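Flavohemoprotein (Vibrio cholerae O1 biovar El Tor, PDB 4EH1) probably detoxifies nitric oxide by converting it to nitrate with O2 and NAD(P)H, this chain being its FAD- and NAD(P)H-binding reductase domain. Local coordinates at residues A[42-47]-A[86-91]; A[55-60]-A[70-75]; A[4-9]-A[99-104]. One frame throughout, in Å; residues are numbered along the deposited sequence.

Contact 1 of 3, residues A[42-47]-A[86-91]. With FAD (flavin-adenine dinucleotide), chain C.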
loop_
_atom_site.group_PDB
_atom_site.type_symbol
_atom_site.label_atom_id
_atom_site.label_comp_id
_atom_site.label_asym_id
_atom_site.label_seq_id
_atom_site.Cartn_x
_atom_site.Cartn_y
_atom_site.Cartn_z
ATOM N N ILE A 42 9.526 4.190 16.211
ATOM C CA ILE A 42 10.235 4.121 14.945
ATOM C C ILE A 42 11.262 5.254 14.887
ATOM O O ILE A 42 10.956 6.391 15.237
ATOM C CB ILE A 42 9.276 4.260 13.751
ATOM C CG1 ILE A 42 8.292 3.070 13.697
ATOM C CG2 ILE A 42 10.055 4.360 12.437
ATOM C CD1 ILE A 42 8.934 1.735 13.286
ATOM N N GLU A 43 12.473 4.950 14.428
ATOM C CA GLU A 43 13.505 5.964 14.311
ATOM C C GLU A 43 14.114 5.974 12.922
ATOM O O GLU A 43 14.522 4.938 12.391
ATOM C CB GLU A 43 14.593 5.742 15.358
ATOM C CG GLU A 43 15.941 6.305 15.011
ATOM C CD GLU A 43 16.994 5.885 16.040
ATOM O OE1 GLU A 43 16.775 6.142 17.245
ATOM O OE2 GLU A 43 18.024 5.277 15.651
ATOM N N VAL A 44 14.174 7.159 12.332
ATOM C CA VAL A 44 14.741 7.297 11.001
ATOM C C VAL A 44 15.546 8.560 10.929
ATOM O O VAL A 44 15.566 9.347 11.876
ATOM C CB VAL A 44 13.645 7.378 9.926
ATOM C CG1 VAL A 44 12.993 6.005 9.715
ATOM C CG2 VAL A 44 12.593 8.424 10.309
ATOM N N THR A 45 16.195 8.744 9.786
ATOM C CA THR A 45 16.980 9.926 9.485
ATOM C C THR A 45 16.462 10.454 8.164
ATOM O O THR A 45 16.764 9.906 7.103
ATOM C CB THR A 45 18.455 9.577 9.325
ATOM O OG1 THR A 45 18.903 8.950 10.527
ATOM C CG2 THR A 45 19.289 10.835 9.051
ATOM N N PRO A 46 15.644 11.503 8.226
ATOM C CA PRO A 46 15.001 12.029 7.016
ATOM C C PRO A 46 15.987 12.615 6.001
ATOM O O PRO A 46 17.138 12.898 6.358
ATOM C CB PRO A 46 14.043 13.087 7.571
ATOM C CG PRO A 46 13.711 12.552 8.979
ATOM C CD PRO A 46 15.038 12.027 9.464
ATOM N N GLU A 47 15.537 12.758 4.751
ATOM C CA GLU A 47 16.360 13.262 3.647
ATOM C C GLU A 47 17.161 14.538 3.980
ATOM O O GLU A 47 18.240 14.765 3.421
ATOM C CB GLU A 47 15.520 13.435 2.366
ATOM C CG GLU A 47 15.287 12.131 1.583
ATOM C CD GLU A 47 14.841 12.353 0.123
ATOM O OE1 GLU A 47 15.674 12.177 -0.794
ATOM O OE2 GLU A 47 13.655 12.682 -0.111
ATOM N N SER A 86 6.467 10.964 9.358
ATOM C CA SER A 86 5.342 10.336 8.643
ATOM C C SER A 86 5.553 10.423 7.123
ATOM O O SER A 86 5.299 9.458 6.402
ATOM C CB SER A 86 3.964 10.887 9.070
ATOM O OG SER A 86 3.824 12.283 8.869
ATOM N N HIS A 87 6.077 11.549 6.643
ATOM C CA HIS A 87 6.271 11.684 5.202
ATOM C C HIS A 87 7.453 10.839 4.775
ATOM O O HIS A 87 7.472 10.290 3.688
ATOM C CB HIS A 87 6.420 13.157 4.772
ATOM C CG HIS A 87 5.109 13.882 4.735
ATOM N ND1 HIS A 87 4.489 14.248 3.556
ATOM C CD2 HIS A 87 4.258 14.228 5.729
ATOM C CE1 HIS A 87 3.330 14.822 3.828
ATOM N NE2 HIS A 87 3.168 14.827 5.140
ATOM N N TYR A 88 8.437 10.726 5.650
ATOM C CA TYR A 88 9.598 9.953 5.300
ATOM C C TYR A 88 9.244 8.485 5.076
ATOM O O TYR A 88 9.692 7.889 4.117
ATOM C CB TYR A 88 10.648 10.052 6.378
ATOM C CG TYR A 88 11.894 9.300 6.010
ATOM C CD1 TYR A 88 12.765 9.802 5.049
ATOM C CD2 TYR A 88 12.192 8.085 6.606
ATOM C CE1 TYR A 88 13.908 9.129 4.700
ATOM C CE2 TYR A 88 13.355 7.387 6.267
ATOM C CZ TYR A 88 14.203 7.926 5.312
ATOM O OH TYR A 88 15.354 7.260 4.971
ATOM N N LEU A 89 8.454 7.936 5.990
ATOM C CA LEU A 89 7.967 6.568 5.932
ATOM C C LEU A 89 7.135 6.308 4.680
ATOM O O LEU A 89 7.423 5.354 3.944
ATOM C CB LEU A 89 7.133 6.245 7.172
ATOM C CG LEU A 89 7.954 6.151 8.453
ATOM C CD1 LEU A 89 7.051 5.902 9.640
ATOM C CD2 LEU A 89 9.044 5.065 8.329
ATOM N N HIS A 90 6.099 7.136 4.477
ATOM C CA HIS A 90 5.262 7.076 3.280
ATOM C C HIS A 90 6.095 7.187 1.985
ATOM O O HIS A 90 5.978 6.353 1.099
ATOM C CB HIS A 90 4.182 8.189 3.290
ATOM C CG HIS A 90 2.964 7.849 4.090
ATOM N ND1 HIS A 90 1.723 7.668 3.514
ATOM C CD2 HIS A 90 2.790 7.645 5.424
ATOM C CE1 HIS A 90 0.839 7.365 4.449
ATOM N NE2 HIS A 90 1.458 7.347 5.618
ATOM N N ASN A 91 6.963 8.185 1.895
ATOM C CA ASN A 91 7.634 8.465 0.625
ATOM C C ASN A 91 8.916 7.708 0.351
ATOM O O ASN A 91 9.246 7.491 -0.797
ATOM C CB ASN A 91 7.920 9.965 0.475
ATOM C CG ASN A 91 6.644 10.792 0.435
ATOM O OD1 ASN A 91 5.603 10.309 -0.000
ATOM N ND2 ASN A 91 6.714 12.030 0.905
HETATM P PA FAD C . 6.363 16.296 12.929
HETATM O O1A FAD C . 6.748 15.931 14.259
HETATM O O2A FAD C . 7.313 16.700 11.949
HETATM O O5B FAD C . 5.372 17.475 13.057
HETATM C C5B FAD C . 4.505 17.574 14.157
HETATM C C4B FAD C . 3.491 18.697 14.034
HETATM O O4B FAD C . 4.095 19.962 14.221
HETATM C C3B FAD C . 2.901 18.690 12.656
HETATM O O3B FAD C . 1.557 19.088 12.754
HETATM C C2B FAD C . 3.669 19.744 11.935
HETATM O O2B FAD C . 2.820 20.292 10.975
HETATM C C1B FAD C . 4.050 20.702 13.026
HETATM N N9A FAD C . 5.373 21.248 12.743
HETATM C C8A FAD C . 6.446 20.574 12.393
HETATM N N7A FAD C . 7.483 21.386 12.187
HETATM C C5A FAD C . 7.061 22.611 12.403
HETATM C C6A FAD C . 7.660 23.936 12.348
HETATM N N6A FAD C . 8.948 24.107 12.020
HETATM N N1A FAD C . 6.865 24.951 12.629
HETATM C C2A FAD C . 5.603 24.785 12.956
HETATM N N3A FAD C . 4.995 23.620 13.023
HETATM C C4A FAD C . 5.662 22.514 12.756
HETATM N N1 FAD C . 0.739 8.302 14.560
HETATM C C2 FAD C . 0.291 7.436 13.655
HETATM O O2 FAD C . 0.282 7.770 12.498
HETATM N N3 FAD C . -0.133 6.220 13.950
HETATM C C4 FAD C . -0.141 5.762 15.165
HETATM O O4 FAD C . -0.534 4.643 15.364
HETATM C C4X FAD C . 0.324 6.659 16.230
HETATM N N5 FAD C . 0.336 6.289 17.489
HETATM C C5X FAD C . 0.747 7.114 18.432
HETATM C C6 FAD C . 0.734 6.679 19.719
HETATM C C7 FAD C . 1.147 7.503 20.720
HETATM C C7M FAD C . 1.130 7.036 22.126
HETATM C C8 FAD C . 1.618 8.845 20.414
HETATM C C8M FAD C . 2.071 9.706 21.530
HETATM C C9 FAD C . 1.638 9.288 19.121
HETATM C C9A FAD C . 1.209 8.465 18.115
HETATM N N10 FAD C . 1.215 8.890 16.796
HETATM C C10 FAD C . 0.769 7.994 15.838
HETATM C "C1'" FAD C . 1.708 10.216 16.445
HETATM C "C2'" FAD C . 3.111 10.099 15.848
HETATM O "O2'" FAD C . 4.067 9.599 16.756
HETATM C "C3'" FAD C . 3.736 11.383 15.345
HETATM O "O3'" FAD C . 3.680 12.395 16.311
HETATM C "C4'" FAD C . 3.220 11.859 13.999
HETATM O "O4'" FAD C . 3.387 10.819 13.064
HETATM C "C5'" FAD C . 3.882 13.136 13.495
HETATM O "O5'" FAD C . 5.259 13.031 13.286
HETATM P P FAD C . 5.999 13.685 12.108
HETATM O O1P FAD C . 7.391 13.521 12.374
HETATM O O2P FAD C . 5.469 13.161 10.909
HETATM O O3P FAD C . 5.560 15.160 12.244
HETATM O O HOH W 1 16.599 6.784 7.966
#
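V44 and P46 pack against the ring of Y88, and this apolar packing carries most of the contact. Y88 has CG anti to the backbone N (chi1 -178°), and its ring reaches the end of strand 42-44 and the turn that follows. V44 meets one side of it: CB lies 3.7 Å from Y88 CE2, while CG1 and CG2 reach the same CD2-CE2 side of the ring, the two side chains sliding past each other in opposite directions. On the CD1 side the partner is backbone, P46 CA at 3.7 Å from Y88 CD1, and the carbonyl carbon of T45 lies over one ring face. The chain from V44 to E47 thus passes across one side of the tyrosine ring. The next residue, L89, adds a looser branch, its CD2 standing 4.3 Å from V44 CG1 and equally far from I42 CG2.

Polar links are sparse. No direct hydrogen bond joins the segments; a water does so instead, accepting from T45 N at 2.7 Å and lying 3.3 Å from Y88 OH in a longer bond.

A third kind of interaction involves the cofactor. S86, at the start of segment 86-91, grips one phosphate oxygen of FAD twice: S86 N donates to O2P at 2.9 Å with an N-H...O angle of 162°, and S86 OG donates to the same O2P. Two donors on one oxygen would help to offset its negative charge.

The axes of strand 42-44 and helix segment 86-91 run at 82° to each other, 9.9 Å apart at closest. The helix packs against side chains of several strands: L89 also touches Y57 of strand 53-58, F21 of strand 18-25 and V72 of strand 68-73.

Contact 2 of 3, residues A[55-60]-A[70-75]. With FAD (flavin-adenine dinucleotide), chain C.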
loop_
_atom_site.group_PDB
_atom_site.type_symbol
_atom_site.label_atom_id
_atom_site.label_comp_id
_atom_site.label_asym_id
_atom_site.label_seq_id
_atom_site.Cartn_x
_atom_site.Cartn_y
_atom_site.Cartn_z
ATOM N N ARG A 55 9.560 8.536 16.747
ATOM C CA ARG A 55 8.125 8.691 16.927
ATOM C C ARG A 55 7.485 7.391 17.422
ATOM O O ARG A 55 7.883 6.272 17.022
ATOM C CB ARG A 55 7.449 9.021 15.588
ATOM C CG ARG A 55 7.982 10.315 14.917
ATOM C CD ARG A 55 7.772 11.610 15.740
ATOM N NE ARG A 55 8.233 12.789 14.992
ATOM C CZ ARG A 55 9.371 13.429 15.238
ATOM N NH1 ARG A 55 10.162 13.021 16.225
ATOM N NH2 ARG A 55 9.719 14.482 14.500
ATOM N N GLN A 56 6.464 7.551 18.257
ATOM C CA GLN A 56 5.611 6.446 18.669
ATOM C C GLN A 56 4.638 6.070 17.565
ATOM O O GLN A 56 4.002 6.957 16.962
ATOM C CB GLN A 56 4.814 6.843 19.934
ATOM C CG GLN A 56 5.662 7.343 21.081
ATOM C CD GLN A 56 5.727 8.863 21.140
ATOM O OE1 GLN A 56 5.984 9.534 20.136
ATOM N NE2 GLN A 56 5.474 9.407 22.307
ATOM N N TYR A 57 4.528 4.768 17.272
ATOM C CA TYR A 57 3.433 4.274 16.417
ATOM C C TYR A 57 2.774 3.043 17.045
ATOM O O TYR A 57 3.465 2.134 17.511
ATOM C CB TYR A 57 3.886 3.978 14.982
ATOM C CG TYR A 57 4.293 5.213 14.266
ATOM C CD1 TYR A 57 3.339 6.171 13.903
ATOM C CD2 TYR A 57 5.634 5.478 14.020
ATOM C CE1 TYR A 57 3.711 7.368 13.279
ATOM C CE2 TYR A 57 6.019 6.660 13.423
ATOM C CZ TYR A 57 5.053 7.605 13.045
ATOM O OH TYR A 57 5.440 8.775 12.437
ATOM N N SER A 58 1.446 3.043 17.049
ATOM C CA SER A 58 0.664 2.024 17.706
ATOM C C SER A 58 0.690 0.744 16.903
ATOM O O SER A 58 0.619 0.773 15.683
ATOM C CB SER A 58 -0.790 2.469 17.799
ATOM O OG SER A 58 -0.939 3.632 18.592
ATOM N N LEU A 59 0.776 -0.397 17.583
ATOM C CA LEU A 59 0.583 -1.671 16.893
ATOM C C LEU A 59 -0.894 -1.772 16.431
ATOM O O LEU A 59 -1.797 -1.428 17.180
ATOM C CB LEU A 59 1.003 -2.811 17.803
ATOM C CG LEU A 59 2.501 -2.615 18.064
ATOM C CD1 LEU A 59 2.865 -3.044 19.439
ATOM C CD2 LEU A 59 3.332 -3.318 17.018
ATOM N N SER A 60 -1.140 -2.188 15.189
ATOM C CA SER A 60 -2.523 -2.237 14.686
ATOM C C SER A 60 -2.982 -3.639 14.309
ATOM O O SER A 60 -3.984 -3.795 13.584
ATOM C CB SER A 60 -2.690 -1.361 13.452
ATOM O OG SER A 60 -1.791 -1.785 12.447
ATOM N N ILE A 70 2.245 -1.567 11.976
ATOM C CA ILE A 70 1.861 -0.221 12.403
ATOM C C ILE A 70 1.166 0.483 11.243
ATOM O O ILE A 70 1.309 0.077 10.084
ATOM C CB ILE A 70 3.065 0.625 12.796
ATOM C CG1 ILE A 70 4.021 0.723 11.615
ATOM C CG2 ILE A 70 3.778 0.070 14.091
ATOM C CD1 ILE A 70 5.120 1.789 11.859
ATOM N N SER A 71 0.434 1.547 11.551
ATOM C CA SER A 71 -0.353 2.262 10.546
ATOM C C SER A 71 -0.178 3.758 10.761
ATOM O O SER A 71 -0.536 4.306 11.821
ATOM C CB SER A 71 -1.833 1.894 10.650
ATOM O OG SER A 71 -1.998 0.473 10.667
ATOM N N VAL A 72 0.330 4.407 9.721
ATOM C CA VAL A 72 0.951 5.700 9.838
ATOM C C VAL A 72 0.218 6.754 8.998
ATOM O O VAL A 72 0.077 6.625 7.781
ATOM C CB VAL A 72 2.421 5.596 9.372
ATOM C CG1 VAL A 72 3.035 6.973 9.288
ATOM C CG2 VAL A 72 3.228 4.604 10.293
ATOM N N LYS A 73 -0.268 7.788 9.664
ATOM C CA LYS A 73 -0.930 8.864 8.950
ATOM C C LYS A 73 0.077 9.919 8.459
ATOM O O LYS A 73 0.847 10.450 9.246
ATOM C CB LYS A 73 -1.974 9.532 9.816
ATOM C CG LYS A 73 -2.751 10.573 8.975
ATOM C CD LYS A 73 -3.660 11.477 9.776
ATOM C CE LYS A 73 -3.979 12.732 8.926
ATOM N NZ LYS A 73 -4.975 13.640 9.524
ATOM N N ARG A 74 0.072 10.170 7.159
ATOM C CA ARG A 74 0.779 11.294 6.544
ATOM C C ARG A 74 0.301 12.577 7.243
ATOM O O ARG A 74 -0.816 13.025 6.999
ATOM C CB ARG A 74 0.395 11.343 5.055
ATOM C CG ARG A 74 1.439 11.869 4.095
ATOM C CD ARG A 74 1.420 11.105 2.751
ATOM N NE ARG A 74 0.308 11.448 1.870
ATOM C CZ ARG A 74 -0.600 10.583 1.409
ATOM N NH1 ARG A 74 -0.549 9.288 1.731
ATOM N NH2 ARG A 74 -1.562 11.013 0.612
ATOM N N GLU A 75 1.105 13.149 8.138
ATOM C CA GLU A 75 0.620 14.318 8.891
ATOM C C GLU A 75 0.906 15.648 8.198
ATOM O O GLU A 75 1.881 15.784 7.471
ATOM C CB GLU A 75 1.093 14.332 10.355
ATOM C CG GLU A 75 0.348 15.399 11.204
ATOM C CD GLU A 75 0.530 15.255 12.717
ATOM O OE1 GLU A 75 0.301 14.138 13.248
ATOM O OE2 GLU A 75 0.887 16.264 13.377
HETATM P PA FAD C . 6.363 16.296 12.929
HETATM O O1A FAD C . 6.748 15.931 14.259
HETATM O O2A FAD C . 7.313 16.700 11.949
HETATM O O5B FAD C . 5.372 17.475 13.057
HETATM C C5B FAD C . 4.505 17.574 14.157
HETATM C C4B FAD C . 3.491 18.697 14.034
HETATM O O4B FAD C . 4.095 19.962 14.221
HETATM C C3B FAD C . 2.901 18.690 12.656
HETATM O O3B FAD C . 1.557 19.088 12.754
HETATM C C2B FAD C . 3.669 19.744 11.935
HETATM O O2B FAD C . 2.820 20.292 10.975
HETATM C C1B FAD C . 4.050 20.702 13.026
HETATM N N9A FAD C . 5.373 21.248 12.743
HETATM C C8A FAD C . 6.446 20.574 12.393
HETATM N N7A FAD C . 7.483 21.386 12.187
HETATM C C5A FAD C . 7.061 22.611 12.403
HETATM C C6A FAD C . 7.660 23.936 12.348
HETATM N N6A FAD C . 8.948 24.107 12.020
HETATM N N1A FAD C . 6.865 24.951 12.629
HETATM C C2A FAD C . 5.603 24.785 12.956
HETATM N N3A FAD C . 4.995 23.620 13.023
HETATM C C4A FAD C . 5.662 22.514 12.756
HETATM N N1 FAD C . 0.739 8.302 14.560
HETATM C C2 FAD C . 0.291 7.436 13.655
HETATM O O2 FAD C . 0.282 7.770 12.498
HETATM N N3 FAD C . -0.133 6.220 13.950
HETATM C C4 FAD C . -0.141 5.762 15.165
HETATM O O4 FAD C . -0.534 4.643 15.364
HETATM C C4X FAD C . 0.324 6.659 16.230
HETATM N N5 FAD C . 0.336 6.289 17.489
HETATM C C5X FAD C . 0.747 7.114 18.432
HETATM C C6 FAD C . 0.734 6.679 19.719
HETATM C C7 FAD C . 1.147 7.503 20.720
HETATM C C7M FAD C . 1.130 7.036 22.126
HETATM C C8 FAD C . 1.618 8.845 20.414
HETATM C C8M FAD C . 2.071 9.706 21.530
HETATM C C9 FAD C . 1.638 9.288 19.121
HETATM C C9A FAD C . 1.209 8.465 18.115
HETATM N N10 FAD C . 1.215 8.890 16.796
HETATM C C10 FAD C . 0.769 7.994 15.838
HETATM C "C1'" FAD C . 1.708 10.216 16.445
HETATM C "C2'" FAD C . 3.111 10.099 15.848
HETATM O "O2'" FAD C . 4.067 9.599 16.756
HETATM C "C3'" FAD C . 3.736 11.383 15.345
HETATM O "O3'" FAD C . 3.680 12.395 16.311
HETATM C "C4'" FAD C . 3.220 11.859 13.999
HETATM O "O4'" FAD C . 3.387 10.819 13.064
HETATM C "C5'" FAD C . 3.882 13.136 13.495
HETATM O "O5'" FAD C . 5.259 13.031 13.286
HETATM P P FAD C . 5.999 13.685 12.108
HETATM O O1P FAD C . 7.391 13.521 12.374
HETATM O O2P FAD C . 5.469 13.161 10.909
HETATM O O3P FAD C . 5.560 15.160 12.244
#
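Y57 and V72 meet inside the FAD-binding beta-barrel of the ferredoxin reductase type, on the two strands that end the order of its antiparallel sheet. The tightly packed part is apolar. V72 CG2 sits over one face of the Y57 ring in a CH-pi contact, 4.1 Å from the centroid and 16° off the normal. I70 CD1 lies 4.0 Å from Y57 CB, and I70 CG2 touches the carbonyl oxygen of S58.

Away from this core the strands diverge, at 121° between their directions, and FAD bridges the gap between them. Its O2' lies over the opposite face of the tyrosine ring, toward the rim, and Y57 OH shares a hydrogen bond with O4'. The isoalloxazine is read by backbone from both strands: S58 N donates to O4, S71 O accepts from N3, and K73 N gives a nearly straight bond to O2 (2.9 Å, 170°). Farther along, R55 NE donates to the phosphate oxygen O1P at 2.8 Å, while NH2 adds weak bonds to O1P and O1A and pairs with E53. E75 OE2 takes a bond from the ribose hydroxyl O3B. R55, Q56 and K73 are partly exposed here, although E75 is buried.

The segments also meet through hydroxyls beside T127, a residue of the probable NADP(+) site. S71 OG is also bonded to S20, and S60 OG lies 2.9 Å from S71 OG in a hydrogen bond whose donor may be either serine.

Contact 3 of 3, residues A[4-9]-A[99-104]. With SO4 (sulfate ion), chain E.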
loop_
_atom_site.group_PDB
_atom_site.type_symbol
_atom_site.label_atom_id
_atom_site.label_comp_id
_atom_site.label_asym_id
_atom_site.label_seq_id
_atom_site.Cartn_x
_atom_site.Cartn_y
_atom_site.Cartn_z
ATOM N N ARG A 4 16.457 -1.787 17.728
ATOM C CA ARG A 4 16.645 -2.982 16.866
ATOM C C ARG A 4 16.215 -2.817 15.392
ATOM O O ARG A 4 15.246 -2.152 15.091
ATOM C CB ARG A 4 15.930 -4.190 17.483
ATOM C CG ARG A 4 16.228 -5.566 16.842
ATOM C CD ARG A 4 15.036 -6.483 17.105
ATOM N NE ARG A 4 15.183 -7.886 16.723
ATOM C CZ ARG A 4 14.361 -8.836 17.163
ATOM N NH1 ARG A 4 13.372 -8.495 17.977
ATOM N NH2 ARG A 4 14.511 -10.113 16.806
ATOM N N THR A 5 16.937 -3.439 14.470
ATOM C CA THR A 5 16.667 -3.249 13.048
ATOM C C THR A 5 15.529 -4.137 12.528
ATOM O O THR A 5 15.554 -5.331 12.713
ATOM C CB THR A 5 17.926 -3.532 12.209
ATOM O OG1 THR A 5 18.926 -2.557 12.523
ATOM C CG2 THR A 5 17.595 -3.469 10.708
ATOM N N PHE A 6 14.527 -3.541 11.895
ATOM C CA PHE A 6 13.450 -4.316 11.293
ATOM C C PHE A 6 13.415 -4.052 9.814
ATOM O O PHE A 6 13.961 -3.060 9.346
ATOM C CB PHE A 6 12.098 -3.950 11.910
ATOM C CG PHE A 6 11.805 -4.667 13.195
ATOM C CD1 PHE A 6 12.623 -4.477 14.315
ATOM C CD2 PHE A 6 10.706 -5.516 13.293
ATOM C CE1 PHE A 6 12.359 -5.117 15.498
ATOM C CE2 PHE A 6 10.415 -6.163 14.483
ATOM C CZ PHE A 6 11.262 -5.981 15.598
ATOM N N VAL A 7 12.734 -4.922 9.085
ATOM C CA VAL A 7 12.585 -4.795 7.647
ATOM C C VAL A 7 11.096 -4.734 7.305
ATOM O O VAL A 7 10.283 -5.476 7.864
ATOM C CB VAL A 7 13.259 -5.981 6.930
ATOM C CG1 VAL A 7 13.157 -5.855 5.408
ATOM C CG2 VAL A 7 14.704 -6.054 7.370
ATOM N N VAL A 8 10.743 -3.818 6.409
ATOM C CA VAL A 8 9.387 -3.702 5.914
ATOM C C VAL A 8 9.111 -4.915 5.017
ATOM O O VAL A 8 9.737 -5.070 3.959
ATOM C CB VAL A 8 9.204 -2.422 5.077
ATOM C CG1 VAL A 8 7.771 -2.327 4.554
ATOM C CG2 VAL A 8 9.601 -1.179 5.884
ATOM N N ARG A 9 8.192 -5.775 5.442
ATOM C CA ARG A 9 7.748 -6.899 4.601
ATOM C C ARG A 9 6.581 -6.487 3.687
ATOM O O ARG A 9 6.427 -7.002 2.578
ATOM C CB ARG A 9 7.307 -8.066 5.475
ATOM C CG ARG A 9 7.103 -9.367 4.705
ATOM C CD ARG A 9 6.740 -10.566 5.605
ATOM N NE ARG A 9 5.389 -10.476 6.161
ATOM C CZ ARG A 9 4.277 -10.782 5.491
ATOM N NH1 ARG A 9 4.354 -11.199 4.226
ATOM N NH2 ARG A 9 3.083 -10.661 6.076
ATOM N N VAL A 99 14.318 -0.083 9.026
ATOM C CA VAL A 99 14.168 1.009 9.974
ATOM C C VAL A 99 14.617 0.529 11.318
ATOM O O VAL A 99 14.801 -0.647 11.507
ATOM C CB VAL A 99 12.695 1.455 10.150
ATOM C CG1 VAL A 99 12.105 1.931 8.831
ATOM C CG2 VAL A 99 11.869 0.335 10.755
ATOM N N LYS A 100 14.790 1.448 12.261
ATOM C CA LYS A 100 15.163 1.067 13.608
ATOM C C LYS A 100 13.927 1.175 14.478
ATOM O O LYS A 100 13.207 2.183 14.430
ATOM C CB LYS A 100 16.244 1.994 14.117
ATOM C CG LYS A 100 17.404 2.141 13.154
ATOM C CD LYS A 100 18.187 0.846 13.014
ATOM C CE LYS A 100 18.870 0.765 11.660
ATOM N NZ LYS A 100 19.761 -0.428 11.559
ATOM N N LEU A 101 13.696 0.144 15.277
ATOM C CA LEU A 101 12.443 -0.020 15.993
ATOM C C LEU A 101 12.653 -0.271 17.488
ATOM O O LEU A 101 13.459 -1.115 17.871
ATOM C CB LEU A 101 11.672 -1.203 15.407
ATOM C CG LEU A 101 10.281 -1.446 15.987
ATOM C CD1 LEU A 101 9.345 -1.954 14.912
ATOM C CD2 LEU A 101 10.346 -2.456 17.160
ATOM N N TYR A 102 11.870 0.420 18.315
ATOM C CA TYR A 102 11.980 0.300 19.760
ATOM C C TYR A 102 10.813 -0.501 20.255
ATOM O O TYR A 102 9.754 -0.456 19.668
ATOM C CB TYR A 102 11.973 1.670 20.418
ATOM C CG TYR A 102 13.236 2.409 20.153
ATOM C CD1 TYR A 102 13.407 3.125 18.968
ATOM C CD2 TYR A 102 14.280 2.385 21.070
ATOM C CE1 TYR A 102 14.595 3.821 18.708
ATOM C CE2 TYR A 102 15.466 3.086 20.824
ATOM C CZ TYR A 102 15.613 3.796 19.635
ATOM O OH TYR A 102 16.775 4.492 19.384
ATOM N N ALA A 103 11.035 -1.200 21.358
ATOM C CA ALA A 103 10.168 -2.249 21.875
ATOM C C ALA A 103 8.848 -1.707 22.356
ATOM O O ALA A 103 8.758 -0.553 22.724
ATOM C CB ALA A 103 10.889 -2.937 23.040
ATOM N N PRO A 104 7.819 -2.555 22.408
ATOM C CA PRO A 104 6.491 -2.088 22.817
ATOM C C PRO A 104 6.429 -1.485 24.219
ATOM O O PRO A 104 7.080 -1.971 25.130
ATOM C CB PRO A 104 5.632 -3.365 22.741
ATOM C CG PRO A 104 6.318 -4.212 21.696
ATOM C CD PRO A 104 7.794 -3.963 21.961
HETATM S S SO4 E . 14.668 -1.198 22.734
HETATM O O1 SO4 E . 15.785 -0.261 22.888
HETATM O O2 SO4 E . 15.112 -2.546 23.026
HETATM O O3 SO4 E . 13.564 -0.845 23.623
HETATM O O4 SO4 E . 14.191 -1.231 21.359
#
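F6 has CG anti to its carbonyl carbon (chi1 -83°) and L101 has CG anti to its backbone N (chi1 -176°), and these torsions bring the two side chains together on one face of the sheet. They cross obliquely: L101 CD1 lies over the centre of the F6 ring, 4.0 Å from the centroid and 10° off the normal, while L101 CB approaches F6 CD1 to 3.6 Å at the rim. V99 shares this buried face, which L23 and I42 of neighbouring strands help to fill.

On the other face T5 and K100 run side by side, pointing the same way, and K100 NZ is modelled so close to T5 OG1 that the details of this hydrogen bond are doubtful.

Backbone bonds fix the register. F6 N reaches V99 O at 2.9 Å, nearly along the C=O axis, and V99 N returns a bond to F6 O; L101 N donates to R4 O at 2.8 Å, but the reciprocal R4 N to L101 O bond is weak and bent. Hydrogen-bonded pairs R4-L101 and F6-V99 thus flank the non-hydrogen-bonded pair T5-K100, the regular pattern of antiparallel strands, here two central strands of the FAD-binding beta-barrel.

All three contacts belong to the FAD-binding part of the reductase, and their centres form a compact triangle with sides of 12 to 13 Å. Along the chain they are enclosed one within another: 55-60 with 70-75 innermost, 42-47 with 86-91 around it, and 4-9 with 99-104 outermost, so the first and last strands of the sheet along the chain pair side by side at its centre. Strand 39-44 lies between 53-58 and 98-105 in the antiparallel sheet, linking contact 1 to both others; I42 hydrogen-bonds to R55, and E43 to K100 and Y102. H90 of the helix hydrogen-bonds to V72. Contacts 1 and 2 touch FAD directly, whereas the L101 side chain of contact 3 lies about 12 Å from FAD.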